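PDB 5ZB9: DNA damage response protein Rtt109, putative from Neosartorya fumigata, which probably acetylates lysines of histone H3, using acetyl-CoA, in DNA replication and the DNA damage response. Local coordinates for residues A[24-30]-A[54-60]; A[92-97]-A[145-151]. All blocks are in the same frame, centred on the assembly; numbering follows the deposited sequence.

Contact 1: A[24-30]-A[54-60]; sequences TIRHISS and NHFLAVS
Thr24 to Ser30 runs antiparallel to Asn54 to Ser60, the strand axes 4.7 Å apart at 166°, and the rungs are laid down in the regular alternation of an antiparallel ladder. Thr24 with Ser60, Arg26 with Ala58 and Ile28 with Phe56 are hydrogen-bonded pairs, each closed by two N-H to O=C bonds; alternating with them, Ile25, His27 and Ser29 face Val59, Leu57 and His55 in non-hydrogen-bonded pairs. At the far end the pattern changes: Ser30 N still reaches Asn54 O, but Asn54 N is bonded to the hydroxyl Ser30 OG at 3.1 Å.

On the face carrying His27 and His55, the two imidazoles meet rim to rim. NE2 of His27 lies 2.9 Å from ND1 of His55 in a hydrogen bond whose donor could be either ring. Two different rotations bring them together: His27 holds CG anti to its backbone N (chi1 171°), whereas His55 turns CG anti to its carbonyl carbon (chi1 -66°). The ring of Phe119 packs against His27 edge-to-face. Farther along, Leu57 CD1 comes to 3.8 Å from Ile25 CB.

This is an interior strand pair of the mixed sheet of the acetyltransferase fold: 50-61 pairs on its other edge with 71-82, and 22-35 pairs also with the short strands 417-419 and 464-467.

The other face is covered by helices 421-432 and 439-457. Here Ile28 and Phe56 lie side by side, Ile28 CG1 being 4.1 Å from Phe56 CB. Arg26 extends its chain toward Ser60, and a water bonded to Ser60 OG and Ala58 O also takes a weak bond from Arg26 NH1. Glu70 forms a salt bridge with that NH1 and a hydrogen bond with Ser60 OG.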
loop_
_atom_site.group_PDB
_atom_site.type_symbol
_atom_site.label_atom_id
_atom_site.label_comp_id
_atom_site.label_asym_id
_atom_site.label_seq_id
_atom_site.Cartn_x
_atom_site.Cartn_y
_atom_site.Cartn_z
ATOM N N THR A 24 -5.310 -7.199 20.319
ATOM C CA THR A 24 -3.883 -7.406 20.522
ATOM C C THR A 24 -3.190 -7.243 19.178
ATOM O O THR A 24 -3.689 -7.729 18.165
ATOM C CB THR A 24 -3.586 -8.803 21.106
ATOM O OG1 THR A 24 -4.250 -8.940 22.368
ATOM C CG2 THR A 24 -2.090 -9.020 21.286
ATOM N N ILE A 25 -2.053 -6.553 19.162
ATOM C CA ILE A 25 -1.339 -6.340 17.914
ATOM C C ILE A 25 0.074 -6.906 17.945
ATOM O O ILE A 25 0.769 -6.860 18.964
ATOM C CB ILE A 25 -1.271 -4.839 17.548
ATOM C CG1 ILE A 25 -0.580 -4.041 18.654
ATOM C CG2 ILE A 25 -2.653 -4.306 17.305
ATOM C CD1 ILE A 25 -0.216 -2.651 18.244
ATOM N N ARG A 26 0.484 -7.456 16.811
ATOM C CA ARG A 26 1.855 -7.881 16.625
ATOM C C ARG A 26 2.337 -7.316 15.296
ATOM O O ARG A 26 1.853 -7.673 14.220
ATOM C CB ARG A 26 1.977 -9.407 16.675
ATOM C CG ARG A 26 1.618 -9.979 18.048
ATOM C CD ARG A 26 1.631 -11.509 18.103
ATOM N NE ARG A 26 1.401 -11.989 19.465
ATOM C CZ ARG A 26 0.204 -12.275 19.970
ATOM N NH1 ARG A 26 -0.884 -12.146 19.226
ATOM N NH2 ARG A 26 0.093 -12.693 21.222
ATOM N N HIS A 27 3.272 -6.391 15.395
ATOM C CA HIS A 27 3.844 -5.739 14.250
ATOM C C HIS A 27 5.266 -6.264 14.074
ATOM O O HIS A 27 6.130 -6.029 14.914
ATOM C CB HIS A 27 3.808 -4.221 14.461
ATOM C CG HIS A 27 4.563 -3.438 13.434
ATOM N ND1 HIS A 27 4.966 -2.138 13.648
ATOM C CD2 HIS A 27 4.992 -3.765 12.193
ATOM C CE1 HIS A 27 5.611 -1.698 12.582
ATOM N NE2 HIS A 27 5.643 -2.668 11.686
ATOM N N ILE A 28 5.516 -7.005 13.005
ATOM C CA ILE A 28 6.874 -7.454 12.777
ATOM C C ILE A 28 7.384 -6.806 11.506
ATOM O O ILE A 28 6.615 -6.522 10.596
ATOM C CB ILE A 28 6.981 -8.999 12.700
ATOM C CG1 ILE A 28 6.225 -9.548 11.499
ATOM C CG2 ILE A 28 6.454 -9.645 13.989
ATOM C CD1 ILE A 28 6.378 -11.038 11.355
ATOM N N SER A 29 8.679 -6.533 11.462
ATOM C CA SER A 29 9.260 -5.900 10.291
ATOM C C SER A 29 10.635 -6.467 9.988
ATOM O O SER A 29 11.195 -7.224 10.780
ATOM C CB SER A 29 9.345 -4.382 10.479
ATOM O OG SER A 29 10.345 -4.024 11.416
ATOM N N SER A 30 11.169 -6.113 8.827
ATOM C CA SER A 30 12.528 -6.497 8.470
ATOM C C SER A 30 13.336 -5.232 8.214
ATOM O O SER A 30 12.772 -4.180 7.927
ATOM C CB SER A 30 12.533 -7.417 7.248
ATOM O OG SER A 30 11.992 -6.757 6.118
ATOM N N ASN A 54 10.047 -4.635 4.876
ATOM C CA ASN A 54 8.767 -5.316 5.057
ATOM C C ASN A 54 8.120 -4.998 6.394
ATOM O O ASN A 54 8.799 -4.924 7.414
ATOM C CB ASN A 54 8.923 -6.832 4.952
ATOM C CG ASN A 54 9.484 -7.277 3.624
ATOM O OD1 ASN A 54 9.391 -6.572 2.622
ATOM N ND2 ASN A 54 10.069 -8.465 3.609
ATOM N N HIS A 55 6.802 -4.820 6.382
ATOM C CA HIS A 55 6.025 -4.648 7.604
ATOM C C HIS A 55 4.799 -5.532 7.579
ATOM O O HIS A 55 4.091 -5.591 6.574
ATOM C CB HIS A 55 5.579 -3.203 7.785
ATOM C CG HIS A 55 6.701 -2.250 8.026
ATOM N ND1 HIS A 55 7.148 -1.937 9.291
ATOM C CD2 HIS A 55 7.459 -1.529 7.168
ATOM C CE1 HIS A 55 8.137 -1.066 9.201
ATOM N NE2 HIS A 55 8.344 -0.800 7.923
ATOM N N PHE A 56 4.534 -6.204 8.690
ATOM C CA PHE A 56 3.322 -6.995 8.801
ATOM C C PHE A 56 2.654 -6.786 10.151
ATOM O O PHE A 56 3.290 -6.882 11.193
ATOM C CB PHE A 56 3.619 -8.474 8.590
ATOM C CG PHE A 56 2.409 -9.342 8.723
ATOM C CD1 PHE A 56 1.452 -9.368 7.726
ATOM C CD2 PHE A 56 2.221 -10.122 9.849
ATOM C CE1 PHE A 56 0.331 -10.157 7.850
ATOM C CE2 PHE A 56 1.107 -10.912 9.976
ATOM C CZ PHE A 56 0.157 -10.931 8.978
ATOM N N LEU A 57 1.363 -6.492 10.121
ATOM C CA LEU A 57 0.600 -6.305 11.336
ATOM C C LEU A 57 -0.480 -7.362 11.429
ATOM O O LEU A 57 -1.343 -7.449 10.552
ATOM C CB LEU A 57 -0.032 -4.907 11.380
ATOM C CG LEU A 57 -1.068 -4.670 12.487
ATOM C CD1 LEU A 57 -0.419 -4.710 13.870
ATOM C CD2 LEU A 57 -1.806 -3.350 12.282
ATOM N N ALA A 58 -0.426 -8.169 12.484
ATOM C CA ALA A 58 -1.508 -9.093 12.795
ATOM C C ALA A 58 -2.301 -8.561 13.974
ATOM O O ALA A 58 -1.735 -8.121 14.984
ATOM C CB ALA A 58 -0.973 -10.481 13.090
ATOM N N VAL A 59 -3.618 -8.587 13.838
ATOM C CA VAL A 59 -4.481 -8.089 14.889
ATOM C C VAL A 59 -5.375 -9.218 15.360
ATOM O O VAL A 59 -5.994 -9.908 14.555
ATOM C CB VAL A 59 -5.335 -6.897 14.418
ATOM C CG1 VAL A 59 -6.176 -6.359 15.570
ATOM C CG2 VAL A 59 -4.441 -5.803 13.838
ATOM N N SER A 60 -5.423 -9.416 16.670
ATOM C CA SER A 60 -6.224 -10.491 17.225
ATOM C C SER A 60 -7.101 -9.982 18.352
ATOM O O SER A 60 -6.897 -8.885 18.875
ATOM C CB SER A 60 -5.331 -11.636 17.716
ATOM O OG SER A 60 -4.331 -11.152 18.597
HETATM O O HOH W 1 -1.951 -10.203 17.174
#

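Contact 2: A[92-97]-A[145-151]; sequences SKADST and QYLFPGS. With GOL (glycerol), chain B.
The end of strand 86-96, which carries the CoA-binding residues Ala94 and Ser96, is backed here by the loop between strand 133-140 and helix 162-177. CB of both residues turns away from the loop, and no cofactor is bound in this model. One hydrogen bond joins the two segments directly: Ala94 N donates to Gln145 OE1 at 3.2 Å. The N-H points straight enough, at 166°, yet it meets the oxygen from well above the amide plane. Bending at chi2 (-91°) folds the Gln145 chain back along the strand. Its NE2 donates to O2 of a glycerol, probably from the crystallisation liquor, which in turn donates to Ser92 O. The Asp95 carboxylate slides past Gln145 in the opposite direction, bringing OD2 to 3.3 Å from Gln145 CB; OD1 forms a salt bridge with Lys157.

Lys93 NZ lies 4.9 Å from the centroid of the Tyr146 ring, over the face in a cation-pi contact, while also forming a salt bridge with Glu77; Tyr146 is poorly ordered, so the ring contact is less certain. A classic beta bulge sets Ser92 and Lys93 together against Glu77 of strand 71-82.

At the other end, Thr97 CG2 sits over one face of the Phe148 ring, 3.6 Å from its centroid, in a CH-pi contact. Leu147 CB lies against the opposite face, and Asp95 O is 3.4 Å from Phe148 CE2, so the phenyl lies between a methyl and a methylene, with a carbonyl oxygen at its rim. Ser151 CB then packs 3.5 Å from Thr97 O, where a type II beta turn from Phe148 to Ser151 closes. The whole is a loop laid against the end of a sheet strand whose cofactor-binding residues turn their CB atoms the other way.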
loop_
_atom_site.group_PDB
_atom_site.type_symbol
_atom_site.label_atom_id
_atom_site.label_comp_id
_atom_site.label_asym_id
_atom_site.label_seq_id
_atom_site.Cartn_x
_atom_site.Cartn_y
_atom_site.Cartn_z
ATOM N N SER A 92 0.704 -4.792 0.235
ATOM C CA SER A 92 0.856 -5.999 -0.559
ATOM C C SER A 92 -0.197 -7.036 -0.212
ATOM O O SER A 92 -0.612 -7.809 -1.069
ATOM C CB SER A 92 2.250 -6.592 -0.381
ATOM O OG SER A 92 2.531 -6.822 0.986
ATOM N N LYS A 93 -0.640 -7.039 1.041
ATOM C CA LYS A 93 -1.596 -8.038 1.521
ATOM C C LYS A 93 -2.530 -7.448 2.566
ATOM O O LYS A 93 -2.120 -6.635 3.397
ATOM C CB LYS A 93 -0.864 -9.250 2.128
ATOM C CG LYS A 93 -0.049 -10.074 1.148
ATOM C CD LYS A 93 0.962 -10.976 1.865
ATOM C CE LYS A 93 1.898 -11.632 0.856
ATOM N NZ LYS A 93 3.148 -12.152 1.473
ATOM N N ALA A 94 -3.783 -7.876 2.538
ATOM C CA ALA A 94 -4.745 -7.484 3.557
ATOM C C ALA A 94 -5.906 -8.455 3.532
ATOM O O ALA A 94 -6.638 -8.525 2.551
ATOM C CB ALA A 94 -5.229 -6.066 3.339
ATOM N N ASP A 95 -6.062 -9.219 4.606
ATOM C CA ASP A 95 -7.142 -10.188 4.684
ATOM C C ASP A 95 -7.717 -10.225 6.083
ATOM O O ASP A 95 -7.064 -9.816 7.040
ATOM C CB ASP A 95 -6.652 -11.581 4.279
ATOM C CG ASP A 95 -7.727 -12.397 3.563
ATOM O OD1 ASP A 95 -8.887 -11.926 3.479
ATOM O OD2 ASP A 95 -7.407 -13.509 3.085
ATOM N N SER A 96 -8.949 -10.702 6.196
ATOM C CA SER A 96 -9.564 -10.938 7.494
ATOM C C SER A 96 -9.780 -12.429 7.640
ATOM O O SER A 96 -9.613 -13.174 6.681
ATOM C CB SER A 96 -10.884 -10.195 7.628
ATOM O OG SER A 96 -11.812 -10.698 6.689
ATOM N N THR A 97 -10.148 -12.868 8.835
ATOM C CA THR A 97 -10.356 -14.290 9.064
ATOM C C THR A 97 -11.842 -14.589 9.176
ATOM O O THR A 97 -12.288 -15.690 8.879
ATOM C CB THR A 97 -9.635 -14.769 10.327
ATOM O OG1 THR A 97 -10.034 -13.957 11.438
ATOM C CG2 THR A 97 -8.140 -14.667 10.145
ATOM N N GLN A 145 -6.193 -13.814 -1.492
ATOM C CA GLN A 145 -5.152 -13.323 -0.591
ATOM C C GLN A 145 -4.464 -14.509 0.096
ATOM O O GLN A 145 -5.130 -15.452 0.537
ATOM C CB GLN A 145 -5.737 -12.356 0.451
ATOM C CG GLN A 145 -6.367 -11.077 -0.125
ATOM C CD GLN A 145 -5.386 -9.899 -0.237
ATOM O OE1 GLN A 145 -4.217 -10.001 0.140
ATOM N NE2 GLN A 145 -5.871 -8.774 -0.759
ATOM N N TYR A 146 -3.135 -14.471 0.141
ATOM C CA TYR A 146 -2.334 -15.534 0.744
ATOM C C TYR A 146 -2.781 -15.871 2.162
ATOM O O TYR A 146 -2.951 -17.037 2.523
ATOM C CB TYR A 146 -0.853 -15.132 0.800
ATOM C CG TYR A 146 -0.164 -14.930 -0.532
ATOM C CD1 TYR A 146 0.764 -15.854 -0.999
ATOM C CD2 TYR A 146 -0.416 -13.803 -1.310
ATOM C CE1 TYR A 146 1.412 -15.673 -2.211
ATOM C CE2 TYR A 146 0.225 -13.612 -2.524
ATOM C CZ TYR A 146 1.137 -14.551 -2.970
ATOM O OH TYR A 146 1.779 -14.371 -4.175
ATOM N N LEU A 147 -2.997 -14.815 2.939
ATOM C CA LEU A 147 -2.846 -14.840 4.388
ATOM C C LEU A 147 -3.501 -15.981 5.145
ATOM O O LEU A 147 -2.810 -16.736 5.816
ATOM C CB LEU A 147 -3.341 -13.519 4.969
ATOM C CG LEU A 147 -2.314 -12.400 4.835
ATOM C CD1 LEU A 147 -2.743 -11.197 5.651
ATOM C CD2 LEU A 147 -0.937 -12.889 5.259
ATOM N N PHE A 148 -4.816 -16.104 5.065
ATOM C CA PHE A 148 -5.515 -17.007 5.978
ATOM C C PHE A 148 -6.299 -18.103 5.259
ATOM O O PHE A 148 -7.481 -17.938 4.961
ATOM C CB PHE A 148 -6.441 -16.200 6.886
ATOM C CG PHE A 148 -5.752 -15.072 7.589
ATOM C CD1 PHE A 148 -4.699 -15.324 8.458
ATOM C CD2 PHE A 148 -6.149 -13.758 7.381
ATOM C CE1 PHE A 148 -4.052 -14.291 9.114
ATOM C CE2 PHE A 148 -5.511 -12.719 8.040
ATOM C CZ PHE A 148 -4.455 -12.989 8.905
ATOM N N PRO A 149 -5.637 -19.236 4.991
ATOM C CA PRO A 149 -6.278 -20.318 4.240
ATOM C C PRO A 149 -7.376 -21.011 5.036
ATOM O O PRO A 149 -7.244 -21.268 6.235
ATOM C CB PRO A 149 -5.117 -21.279 3.954
ATOM C CG PRO A 149 -3.890 -20.434 4.099
ATOM C CD PRO A 149 -4.216 -19.525 5.239
ATOM N N GLY A 150 -8.472 -21.306 4.351
ATOM C CA GLY A 150 -9.585 -21.980 4.978
ATOM C C GLY A 150 -10.566 -21.004 5.591
ATOM O O GLY A 150 -11.737 -21.339 5.792
ATOM N N SER A 151 -10.095 -19.792 5.881
ATOM C CA SER A 151 -10.963 -18.763 6.435
ATOM C C SER A 151 -12.086 -18.441 5.453
ATOM O O SER A 151 -13.128 -17.909 5.841
ATOM C CB SER A 151 -10.167 -17.497 6.773
ATOM O OG SER A 151 -9.607 -16.912 5.610
HETATM C C1 GOL B . -4.523 -4.757 -1.318
HETATM O O1 GOL B . -5.655 -5.167 -2.067
HETATM C C2 GOL B . -3.292 -5.593 -1.661
HETATM O O2 GOL B . -3.631 -6.957 -1.693
HETATM C C3 GOL B . -2.767 -5.207 -3.036
HETATM O O3 GOL B . -2.473 -3.826 -3.092
#

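Contacts 1 and 2 follow one another along the chain and sit on the same sheet, their centres 14 Å apart, with strand 71-82 between strands 50-61 and 86-96. They touch directly where Phe56 CE1 meets Leu147 CD1 at 3.9 Å, which sets the loop of contact 2 against the helix-covered face of contact 1. Helix 421-432 packs on both, meeting Ile28 and Phe56 in one and Lys93, Tyr146 and Phe148 in the other. Contact 2 contributes Ala94 and Ser96 to the CoA site, whereas contact 1 only comes near it, the side chain of Val59 being about 7 Å from that of the CoA-binding Leu112 and that of Phe56 about 8 Å from that of Ala94.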